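PDB 6OTU: glucose-6-phosphate isomerase, which catalyses the reversible isomerisation of glucose-6-phosphate to fructose-6-phosphate, an aldose-ketose interconversion of glycolysis and gluconeogenesis. Local coordinates for the interface of chains A and B. Coordinates in Å, arbitrary orientation; residue numbers count along the deposited sequence, not the author numbering. Chains: chain A/B, Glucose-6-phosphate isomerase.

The interface of chains A and B. Residues chain A 390, 394, 447, 450; chain B 494-496.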
loop_
_atom_site.group_PDB
_atom_site.type_symbol
_atom_site.label_atom_id
_atom_site.label_comp_id
_atom_site.label_asym_id
_atom_site.label_seq_id
_atom_site.Cartn_x
_atom_site.Cartn_y
_atom_site.Cartn_z
ATOM N N GLN A 390 -0.200 15.468 -0.837
ATOM C CA GLN A 390 -1.009 16.505 -1.474
ATOM C C GLN A 390 -2.456 16.472 -0.982
ATOM O O GLN A 390 -3.030 17.517 -0.649
ATOM C CB GLN A 390 -0.983 16.345 -2.995
ATOM C CG GLN A 390 -2.013 17.223 -3.707
ATOM C CD GLN A 390 -1.801 18.708 -3.429
ATOM O OE1 GLN A 390 -0.674 19.198 -3.479
ATOM N NE2 GLN A 390 -2.876 19.424 -3.133
ATOM N N GLN A 394 -4.542 19.244 1.288
ATOM C CA GLN A 394 -5.424 20.102 0.498
ATOM C C GLN A 394 -6.605 19.386 -0.138
ATOM O O GLN A 394 -7.393 20.040 -0.827
ATOM C CB GLN A 394 -4.637 20.826 -0.614
ATOM C CG GLN A 394 -3.776 21.989 -0.135
ATOM C CD GLN A 394 -3.312 22.856 -1.289
ATOM O OE1 GLN A 394 -2.981 22.345 -2.358
ATOM N NE2 GLN A 394 -3.298 24.174 -1.088
ATOM N N ASN A 447 -5.231 28.617 -3.732
ATOM C CA ASN A 447 -4.456 27.455 -4.156
ATOM C C ASN A 447 -3.330 27.117 -3.180
ATOM O O ASN A 447 -2.813 25.992 -3.205
ATOM C CB ASN A 447 -3.877 27.691 -5.555
ATOM C CG ASN A 447 -3.738 26.401 -6.360
ATOM O OD1 ASN A 447 -4.583 25.521 -6.271
ATOM N ND2 ASN A 447 -2.670 26.289 -7.148
ATOM N N PHE A 450 -3.820 26.079 3.500
ATOM C CA PHE A 450 -3.827 24.777 4.147
ATOM C C PHE A 450 -4.689 24.927 5.393
ATOM O O PHE A 450 -4.354 25.707 6.287
ATOM C CB PHE A 450 -2.395 24.341 4.472
ATOM C CG PHE A 450 -1.489 24.312 3.262
ATOM C CD1 PHE A 450 -1.387 23.173 2.482
ATOM C CD2 PHE A 450 -0.765 25.429 2.891
ATOM C CE1 PHE A 450 -0.565 23.150 1.355
ATOM C CE2 PHE A 450 0.062 25.410 1.771
ATOM C CZ PHE A 450 0.159 24.273 1.005
ATOM N N GLN B 494 0.477 20.947 -7.648
ATOM C CA GLN B 494 0.630 20.207 -6.399
ATOM C C GLN B 494 1.177 21.117 -5.307
ATOM O O GLN B 494 2.291 20.927 -4.811
ATOM C CB GLN B 494 1.511 18.966 -6.612
ATOM C CG GLN B 494 2.887 19.194 -7.246
ATOM C CD GLN B 494 2.860 19.452 -8.737
ATOM O OE1 GLN B 494 2.194 18.750 -9.498
ATOM N NE2 GLN B 494 3.589 20.481 -9.169
ATOM N N GLU B 495 0.394 22.124 -4.925
ATOM C CA GLU B 495 0.868 23.082 -3.936
ATOM C C GLU B 495 1.130 22.434 -2.578
ATOM O O GLU B 495 1.927 22.969 -1.796
ATOM C CB GLU B 495 -0.132 24.224 -3.816
ATOM C CG GLU B 495 -0.110 25.148 -5.022
ATOM C CD GLU B 495 1.250 25.812 -5.242
ATOM O OE1 GLU B 495 1.907 26.208 -4.244
ATOM O OE2 GLU B 495 1.667 25.918 -6.419
ATOM N N GLY B 496 0.486 21.297 -2.282
ATOM C CA GLY B 496 0.816 20.557 -1.069
ATOM C C GLY B 496 2.219 19.978 -1.095
ATOM O O GLY B 496 2.913 19.966 -0.072
#
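Helix 389-394 of chain A, its 3-10 helix 446-448 and the loop residue A:Phe450 meet the first turn of helix 495-511 of chain B, together with B:Gln494 just ahead of it. A hydrogen bond crosses from the backbone N of B:Gly496 to the side-chain carbonyl OE1 of A:Gln390, at 2.7 Å. It is bent, with 132° at the hydrogen, and the donor is tilted somewhat from the carbonyl plane. An amide N-H at the start of a helix has no acceptor within the helix, and the glutamine supplies one. A:Gln390 gets there with CG anti to its backbone N (chi1 169°) and a bend at the next torsion.

The other end of the same amide is held within chain A. Its NE2 gives an almost straight bond to OE1 of A:Gln394 at 3.0 Å, in the carbonyl plane and on a lone pair. NE2 of A:Gln394 in turn donates to the backbone O of A:Asn447 at 2.8 Å, from above that carbonyl plane. This chain of bonds fixes the flip of both glutamine amides, so that OE1 of A:Gln390 faces chain B.

The CB and CG of B:Glu495 lie against A:Asn447 and the amide end of A:Gln394. CB is 3.3 Å from O of A:Asn447, and CG is 3.5 Å from the amide ND2 of the same residue. The two side chains cross at about a right angle. The A:Gln394 side chain instead runs alongside B:Glu495.

A:Phe450 turns its ring edge to chain B. CZ is 3.6 Å from the backbone O of B:Glu495, and CE1 is 3.8 Å from CA of B:Gly496. One ring face carries NE2 of A:Gln394 near its rim.

The patch recurs with the chains exchanged across the two-fold interface. B:Gln494 lines the glucose-6-phosphate pocket of chain B, and helix 495-511 carries the active-site B:Lys501. The contact probably steadies the dimer and helps hold that pocket.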